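Local coordinates for protein beta-agarase D (Zobellia galactanivorans, PDB 4ASM) that hydrolyses beta-1,4-galactosidic linkages in agarose through its GH16 catalytic domain, cutting at random with retention of the anomeric configuration, at residues P41-V46 against M80-A85; A120-N125 against I322-D327. All blocks are in the same frame, centred on the assembly; numbering follows the deposited sequence.

Interaction 1. Residues P41-V46 against M80-A85; sequences PTNNVV and MQNHVA
Pro41 to Val45, in the loop that precedes strand 47-48, pack against the type I beta turn from Met80 to His83 that leads into strand 84-87, a turn assigned by similarity to a substrate-binding loop. Pro41 marks one end of the contact. Its CB lies close to two carbonyl oxygens, 3.4 Å from both Asn82 O and Val84 O, while CD rests 3.7 Å from Ala85 CB; Trp94 of strand 90-96 touches both Pro41 and Ala85.

Further along, waters do much of the polar joining. Water 1 accepts from Thr42 N at 3.0 Å and sits within hydrogen-bonding distance of Gln81 O and Val84 O, linking Thr42 to both the turn and the start of strand 84-87. Water 2 accepts from Asn82 N at 3.0 Å; the Asn43 side chain, with CG anti to its own carbonyl carbon (chi1 -74°), turns back beside that of Asn82, pointing the same way. Water 3 donates to Asn43 O and to Gln81 OE1, in each case at 2.7 Å.

Gln81 is the main side chain of the turn's flank. A bend at chi2 (61°) brings its CD round to Val45, whose CG2 lies 3.8 Å from both CG and CD of Gln81 as the two side chains cross obliquely. The far end of Gln81 is held elsewhere, its NE2 donating to Asn58 O, and Asn58 ND2 in turn reaches Asn44 O. Within the loop, Asn44 N donates to Thr42 OG1 at a nearly straight 163°, which closes an ST turn.

An ST turn and a type I beta turn thus meet by direct van der Waals contact, with waters linking many of their polar groups, as surface loops at the edge of the GH16 beta-sandwich, a jelly roll.

Interaction 2. Residues A120-N125 against I322-D327; sequences AGCITN and IINVED. With IMD (imidazole), chain C.
Gly121 to Thr124 pair with Ile322 to Val325 as neighbouring antiparallel strands, and three backbone hydrogen bonds join them. Val325 N donates to Gly121 O at 3.3 Å. Around the hydrogen-bonded pair Ile123 and Ile323 the exchange is mutual: Ile123 N meets Ile323 O at 2.9 Å, close to the direction in which that C=O points, whereas Ile323 N reaches Ile123 O at 3.1 Å from 28° outside the carbonyl plane. Beyond the pair, Val325 O accepts from Trp79 NE1, and Thr124 OG1 bonds with Lys59 O.

On the face shared by Cys122, Thr124, Ile322 and Asn324, Cys122 SG stands anti to its backbone N (chi1 -174°) and lies 3.7 Å from Asn324 CB. The amide of Asn324 bonds within its own segment: ND2 donates to Glu326 OE2 at 2.9 Å, on the anti side of the carboxylate. The same oxygen accepts a hydrogen bond from N3 of a bound imidazole, probably from the crystallisation liquor, in a nearly straight bond of 2.8 Å; the imidazole is also hydrogen-bonded to Glu160 OE2. An alanine in place of Glu326 would probably leave Asn324 ND2 without this acceptor, its amide less firmly held, and the imidazole without one of its two glutamate partners.

Glu160 is the probable nucleophile and Glu326 a probable substrate ligand, by similarity. The chemistry implies a division of labour: main-chain bonds secure the buried strands, while one carboxylate oxygen, gripped by a neighbouring amide, is placed to offer an acceptor to a ligand, consistent with its probable part in substrate binding.

How the interactions relate
Read from the N terminus, the two contacts come in series and neither nest nor cross. Interaction 1 closes a loop of 33 intervening residues, bringing 80-85 back beside 41-46 after the short strands 47-48, 56-57 and 77-79. The chain then runs through strand 90-96 to 120-125, where interaction 2 opens; 196 residues pass before strand 320-326 returns to close it. The contacts also touch each other: Met80 N lies 2.8 Å from Ala120 O, a probable hydrogen bond, and Val84 packs on Ile123. A peripheral, hydrated loop is thereby tied to the buried strands of the GH16 beta-sandwich that probably line the substrate cleft.

Interaction 1. Residues P41-V46 against M80-A85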
ATOM      1  N   PRO A  41     -12.163  -7.486 -19.300  1.00 10.82           N
ATOM      2  CA  PRO A  41     -12.517  -6.209 -18.713  1.00 10.60           C
ATOM      3  C   PRO A  41     -13.904  -5.760 -19.158  1.00 11.07           C
ATOM      4  O   PRO A  41     -14.335  -6.073 -20.281  1.00 11.19           O
ATOM      5  CB  PRO A  41     -11.447  -5.251 -19.272  1.00 10.37           C
ATOM      6  CG  PRO A  41     -10.951  -5.914 -20.523  1.00 11.16           C
ATOM      7  CD  PRO A  41     -11.015  -7.364 -20.223  1.00 10.58           C
ATOM      8  N   THR A  42     -14.591  -5.037 -18.285  1.00 10.58           N
ATOM      9  CA  THR A  42     -15.947  -4.553 -18.542  1.00 10.78           C
ATOM     10  C   THR A  42     -16.173  -3.216 -17.845  1.00 10.71           C
ATOM     11  O   THR A  42     -15.619  -2.993 -16.756  1.00 11.27           O
ATOM     12  CB  THR A  42     -17.014  -5.592 -18.073  1.00 10.48           C
ATOM     13  OG1 THR A  42     -18.326  -5.043 -18.225  1.00 11.67           O
ATOM     14  CG2 THR A  42     -16.804  -5.972 -16.605  1.00 10.15           C
ATOM     15  N   ASN A  43     -16.982  -2.351 -18.456  1.00 11.57           N
ATOM     16  CA  ASN A  43     -17.435  -1.077 -17.865  1.00 12.56           C
ATOM     17  C   ASN A  43     -18.400  -1.293 -16.700  1.00 11.59           C
ATOM     18  O   ASN A  43     -18.630  -0.388 -15.909  1.00 12.17           O
ATOM     19  CB  ASN A  43     -18.178  -0.210 -18.907  1.00 14.08           C
ATOM     20  CG  ASN A  43     -17.258   0.431 -19.947  1.00 16.76           C
ATOM     21  OD1 ASN A  43     -16.163   0.900 -19.639  1.00 18.52           O
ATOM     22  ND2 ASN A  43     -17.734   0.487 -21.194  1.00 21.19           N
ATOM     23  N   ASN A  44     -19.011  -2.476 -16.624  1.00 11.48           N
ATOM     24  CA  ASN A  44     -19.968  -2.744 -15.563  1.00 11.31           C
ATOM     25  C   ASN A  44     -19.266  -3.044 -14.252  1.00 10.42           C
ATOM     26  O   ASN A  44     -18.170  -3.615 -14.253  1.00 10.55           O
ATOM     27  CB  ASN A  44     -20.888  -3.901 -15.939  1.00 12.21           C
ATOM     28  CG  ASN A  44     -21.636  -3.644 -17.226  1.00 14.48           C
ATOM     29  OD1 ASN A  44     -22.118  -2.535 -17.465  1.00 18.29           O
ATOM     30  ND2 ASN A  44     -21.697  -4.655 -18.085  1.00 17.53           N
ATOM     31  N   VAL A  45     -19.903  -2.670 -13.149  1.00 10.50           N
ATOM     32  CA  VAL A  45     -19.431  -3.086 -11.825  1.00 10.46           C
ATOM     33  C   VAL A  45     -19.844  -4.532 -11.629  1.00 11.18           C
ATOM     34  O   VAL A  45     -21.047  -4.846 -11.605  1.00 12.37           O
ATOM     35  CB  VAL A  45     -20.043  -2.240 -10.695  1.00 10.39           C
ATOM     36  CG1 VAL A  45     -19.531  -2.746  -9.336  1.00 10.15           C
ATOM     37  CG2 VAL A  45     -19.716  -0.784 -10.900  1.00 10.22           C
ATOM     38  N   VAL A  46     -18.856  -5.413 -11.540  1.00 10.04           N
ATOM     39  CA  VAL A  46     -19.103  -6.846 -11.440  1.00 10.58           C
ATOM     40  C   VAL A  46     -18.164  -7.517 -10.435  1.00 10.57           C
ATOM     41  O   VAL A  46     -17.065  -7.011 -10.132  1.00 10.43           O
ATOM     42  CB  VAL A  46     -18.941  -7.561 -12.816  1.00 10.33           C
ATOM     43  CG1 VAL A  46     -19.901  -7.008 -13.862  1.00 12.05           C
ATOM     44  CG2 VAL A  46     -17.493  -7.455 -13.304  1.00 11.34           C
ATOM     45  N   MET A  80     -11.607   3.444 -12.997  1.00  7.16           N
ATOM     46  CA  MET A  80     -12.475   3.003 -14.079  1.00  9.33           C
ATOM     47  C   MET A  80     -12.643   1.488 -14.056  1.00  8.13           C
ATOM     48  O   MET A  80     -11.664   0.730 -13.971  1.00  7.31           O
ATOM     49  CB  MET A  80     -11.918   3.449 -15.432  1.00 10.18           C
ATOM     50  CG  MET A  80     -12.992   3.472 -16.512  1.00 13.26           C
ATOM     51  SD  MET A  80     -12.369   4.143 -18.022  1.00 15.64           S
ATOM     52  CE  MET A  80     -13.751   3.799 -19.065  1.00 12.15           C
ATOM     53  N   GLN A  81     -13.893   1.042 -14.144  1.00  7.98           N
ATOM     54  CA  GLN A  81     -14.201  -0.378 -14.052  1.00  7.92           C
ATOM     55  C   GLN A  81     -13.440  -1.193 -15.085  1.00  7.38           C
ATOM     56  O   GLN A  81     -12.968  -2.293 -14.781  1.00  7.35           O
ATOM     57  CB  GLN A  81     -15.706  -0.625 -14.197  1.00  8.40           C
ATOM     58  CG  GLN A  81     -16.490  -0.639 -12.871  1.00  9.83           C
ATOM     59  CD  GLN A  81     -16.417   0.686 -12.112  1.00  9.65           C
ATOM     60  OE1 GLN A  81     -17.151   1.627 -12.409  1.00 11.54           O
ATOM     61  NE2 GLN A  81     -15.504   0.764 -11.136  1.00  9.88           N
ATOM     62  N   ASN A  82     -13.329  -0.671 -16.313  1.00  6.97           N
ATOM     63  CA  ASN A  82     -12.780  -1.494 -17.401  1.00  7.15           C
ATOM     64  C   ASN A  82     -11.250  -1.524 -17.475  1.00  7.41           C
ATOM     65  O   ASN A  82     -10.688  -2.058 -18.438  1.00  8.31           O
ATOM     66  CB  ASN A  82     -13.402  -1.147 -18.768  1.00  6.64           C
ATOM     67  CG  ASN A  82     -12.890   0.150 -19.331  1.00  9.15           C
ATOM     68  OD1 ASN A  82     -12.109   0.872 -18.691  1.00  8.92           O
ATOM     69  ND2 ASN A  82     -13.319   0.467 -20.545  1.00 11.50           N
ATOM     70  N   HIS A  83     -10.594  -0.951 -16.461  1.00  6.30           N
ATOM     71  CA  HIS A  83      -9.118  -0.990 -16.362  1.00  6.49           C
ATOM     72  C   HIS A  83      -8.629  -2.110 -15.436  1.00  6.37           C
ATOM     73  O   HIS A  83      -7.595  -1.994 -14.789  1.00  6.03           O
ATOM     74  CB  HIS A  83      -8.577   0.389 -15.931  1.00  6.16           C
ATOM     75  CG  HIS A  83      -8.515   1.381 -17.048  1.00  5.89           C
ATOM     76  ND1 HIS A  83      -9.515   1.505 -17.995  1.00  7.77           N
ATOM     77  CD2 HIS A  83      -7.533   2.237 -17.416  1.00  5.08           C
ATOM     78  CE1 HIS A  83      -9.162   2.430 -18.875  1.00  8.26           C
ATOM     79  NE2 HIS A  83      -7.967   2.890 -18.546  1.00  7.49           N
ATOM     80  N   VAL A  84      -9.373  -3.215 -15.424  1.00  6.80           N
ATOM     81  CA  VAL A  84      -9.125  -4.377 -14.579  1.00  6.71           C
ATOM     82  C   VAL A  84      -9.421  -5.600 -15.430  1.00  7.42           C
ATOM     83  O   VAL A  84     -10.462  -5.664 -16.074  1.00  7.36           O
ATOM     84  CB  VAL A  84     -10.125  -4.414 -13.388  1.00  7.39           C
ATOM     85  CG1 VAL A  84      -9.958  -5.702 -12.590  1.00  6.51           C
ATOM     86  CG2 VAL A  84      -9.971  -3.177 -12.489  1.00  7.13           C
ATOM     87  N   ALA A  85      -8.488  -6.545 -15.458  1.00  7.03           N
ATOM     88  CA  ALA A  85      -8.735  -7.833 -16.129  1.00  7.63           C
ATOM     89  C   ALA A  85      -7.898  -8.919 -15.458  1.00  7.38           C
ATOM     90  O   ALA A  85      -6.947  -8.634 -14.721  1.00  7.00           O
ATOM     91  CB  ALA A  85      -8.372  -7.733 -17.598  1.00  7.25           C
TER
HETATM   92  O   HOH W   1     -13.139  -4.871 -15.670  1.00  8.10           O
HETATM   93  O   HOH W   2     -15.301   1.290 -17.332  1.00 14.65           O
HETATM   94  O   HOH W   3     -19.280   1.422 -13.974  1.00 36.24           O

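Interaction 2. Residues A120-N125 against I322-D327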
ATOM      1  N   ALA A 120      -7.591   4.707 -14.209  1.00  6.43           N
ATOM      2  CA  ALA A 120      -6.852   3.596 -13.587  1.00  5.82           C
ATOM      3  C   ALA A 120      -7.787   2.575 -12.956  1.00  6.04           C
ATOM      4  O   ALA A 120      -8.854   2.915 -12.505  1.00  6.14           O
ATOM      5  CB  ALA A 120      -5.907   4.149 -12.518  1.00  7.37           C
ATOM      6  N   GLY A 121      -7.342   1.341 -12.845  1.00  5.57           N
ATOM      7  CA  GLY A 121      -8.190   0.332 -12.218  1.00  5.62           C
ATOM      8  C   GLY A 121      -8.062   0.300 -10.696  1.00  5.33           C
ATOM      9  O   GLY A 121      -7.055   0.738 -10.123  1.00  4.99           O
ATOM     10  N   CYS A 122      -9.082  -0.254 -10.052  1.00  6.13           N
ATOM     11  CA  CYS A 122      -9.119  -0.404  -8.605  1.00  5.97           C
ATOM     12  C   CYS A 122     -10.037  -1.567  -8.308  1.00  6.32           C
ATOM     13  O   CYS A 122     -11.149  -1.611  -8.849  1.00  7.32           O
ATOM     14  CB  CYS A 122      -9.671   0.872  -7.954  1.00  6.14           C
ATOM     15  SG  CYS A 122      -9.594   0.867  -6.146  1.00  7.31           S
ATOM     16  N   ILE A 123      -9.585  -2.499  -7.471  1.00  5.84           N
ATOM     17  CA  ILE A 123     -10.416  -3.635  -7.092  1.00  6.05           C
ATOM     18  C   ILE A 123     -10.437  -3.809  -5.593  1.00  5.64           C
ATOM     19  O   ILE A 123      -9.505  -3.396  -4.895  1.00  5.77           O
ATOM     20  CB  ILE A 123      -9.954  -4.958  -7.772  1.00  5.79           C
ATOM     21  CG1 ILE A 123      -8.633  -5.445  -7.179  1.00  5.89           C
ATOM     22  CG2 ILE A 123      -9.855  -4.767  -9.281  1.00  7.58           C
ATOM     23  CD1 ILE A 123      -8.185  -6.795  -7.767  1.00  6.73           C
ATOM     24  N   THR A 124     -11.482  -4.490  -5.113  1.00  5.57           N
ATOM     25  CA  THR A 124     -11.639  -4.836  -3.699  1.00  5.46           C
ATOM     26  C   THR A 124     -11.935  -6.340  -3.578  1.00  5.08           C
ATOM     27  O   THR A 124     -12.749  -6.875  -4.342  1.00  5.96           O
ATOM     28  CB  THR A 124     -12.843  -4.085  -3.132  1.00  5.40           C
ATOM     29  OG1 THR A 124     -12.646  -2.671  -3.284  1.00  6.34           O
ATOM     30  CG2 THR A 124     -13.022  -4.382  -1.660  1.00  7.28           C
ATOM     31  N   ASN A 125     -11.271  -7.010  -2.643  1.00  5.38           N
ATOM     32  CA  ASN A 125     -11.511  -8.421  -2.339  1.00  5.82           C
ATOM     33  C   ASN A 125     -12.784  -8.585  -1.522  1.00  6.33           C
ATOM     34  O   ASN A 125     -13.101  -7.741  -0.667  1.00  7.15           O
ATOM     35  CB  ASN A 125     -10.268  -8.996  -1.614  1.00  5.73           C
ATOM     36  CG  ASN A 125     -10.196 -10.511  -1.634  1.00  6.53           C
ATOM     37  OD1 ASN A 125      -9.221 -11.101  -2.141  1.00  8.42           O
ATOM     38  ND2 ASN A 125     -11.175 -11.142  -1.062  1.00  4.22           N
ATOM     39  N   ILE A 322      -7.423  -4.091  -1.114  1.00  5.04           N
ATOM     40  CA  ILE A 322      -7.571  -3.279  -2.317  1.00  5.50           C
ATOM     41  C   ILE A 322      -6.278  -3.333  -3.128  1.00  5.12           C
ATOM     42  O   ILE A 322      -5.167  -3.265  -2.584  1.00  5.27           O
ATOM     43  CB  ILE A 322      -7.894  -1.808  -1.952  1.00  5.37           C
ATOM     44  CG1 ILE A 322      -9.220  -1.753  -1.143  1.00  6.03           C
ATOM     45  CG2 ILE A 322      -7.958  -0.948  -3.208  1.00  6.98           C
ATOM     46  CD1 ILE A 322      -9.566  -0.407  -0.558  1.00  6.84           C
ATOM     47  N   ILE A 323      -6.419  -3.508  -4.438  1.00  4.75           N
ATOM     48  CA  ILE A 323      -5.267  -3.393  -5.331  1.00  5.02           C
ATOM     49  C   ILE A 323      -5.621  -2.339  -6.338  1.00  4.57           C
ATOM     50  O   ILE A 323      -6.724  -2.353  -6.897  1.00  5.02           O
ATOM     51  CB  ILE A 323      -4.929  -4.736  -6.020  1.00  4.44           C
ATOM     52  CG1 ILE A 323      -4.630  -5.793  -4.960  1.00  5.29           C
ATOM     53  CG2 ILE A 323      -3.731  -4.531  -6.974  1.00  4.66           C
ATOM     54  CD1 ILE A 323      -4.401  -7.185  -5.539  1.00  6.11           C
ATOM     55  N   ASN A 324      -4.708  -1.401  -6.584  1.00  4.96           N
ATOM     56  CA  ASN A 324      -5.007  -0.347  -7.550  1.00  4.97           C
ATOM     57  C   ASN A 324      -3.769   0.343  -8.101  1.00  5.48           C
ATOM     58  O   ASN A 324      -2.649   0.038  -7.701  1.00  4.99           O
ATOM     59  CB  ASN A 324      -6.016   0.695  -6.987  1.00  5.52           C
ATOM     60  CG  ASN A 324      -5.389   1.691  -6.000  1.00  7.60           C
ATOM     61  OD1 ASN A 324      -4.180   1.864  -5.954  1.00  9.28           O
ATOM     62  ND2 ASN A 324      -6.230   2.377  -5.239  1.00  8.43           N
ATOM     63  N   VAL A 325      -4.011   1.279  -9.008  1.00  5.43           N
ATOM     64  CA  VAL A 325      -3.002   2.208  -9.472  1.00  6.11           C
ATOM     65  C   VAL A 325      -3.536   3.613  -9.151  1.00  6.42           C
ATOM     66  O   VAL A 325      -4.738   3.855  -9.251  1.00  5.75           O
ATOM     67  CB  VAL A 325      -2.764   2.011 -10.987  1.00  7.41           C
ATOM     68  CG1 VAL A 325      -2.071   3.230 -11.640  1.00 10.33           C
ATOM     69  CG2 VAL A 325      -1.984   0.693 -11.202  1.00  7.80           C
ATOM     70  N   GLU A 326      -2.642   4.532  -8.769  1.00  5.95           N
ATOM     71  CA  GLU A 326      -3.032   5.909  -8.432  1.00  6.13           C
ATOM     72  C   GLU A 326      -2.075   6.933  -8.987  1.00  6.16           C
ATOM     73  O   GLU A 326      -0.860   6.734  -8.961  1.00  6.75           O
ATOM     74  CB  GLU A 326      -3.102   6.113  -6.911  1.00  6.17           C
ATOM     75  CG  GLU A 326      -4.220   5.322  -6.261  1.00  6.55           C
ATOM     76  CD  GLU A 326      -4.219   5.444  -4.745  1.00  6.48           C
ATOM     77  OE1 GLU A 326      -3.441   6.264  -4.189  1.00  6.79           O
ATOM     78  OE2 GLU A 326      -5.022   4.726  -4.105  1.00  7.90           O
ATOM     79  N   ASP A 327      -2.646   8.042  -9.450  1.00  6.29           N
ATOM     80  CA  ASP A 327      -1.931   9.278  -9.732  1.00  6.30           C
ATOM     81  C   ASP A 327      -2.211  10.208  -8.546  1.00  5.91           C
ATOM     82  O   ASP A 327      -3.240  10.881  -8.492  1.00  5.56           O
ATOM     83  CB  ASP A 327      -2.467   9.869 -11.047  1.00  6.21           C
ATOM     84  CG  ASP A 327      -1.568  10.944 -11.628  1.00  7.46           C
ATOM     85  OD1 ASP A 327      -0.729  11.486 -10.887  1.00  8.13           O
ATOM     86  OD2 ASP A 327      -1.721  11.265 -12.828  1.00  8.29           O
TER
HETATM   87  N1  IMD C1360      -3.013   3.971   0.235  1.00 11.56           N
HETATM   88  C2  IMD C1360      -3.965   4.208  -0.683  1.00 11.00           C
HETATM   89  N3  IMD C1360      -3.372   4.345  -1.887  1.00 11.59           N
HETATM   90  C4  IMD C1360      -2.036   4.186  -1.739  1.00 10.83           C
HETATM   91  C5  IMD C1360      -1.815   3.947  -0.390  1.00 11.65           C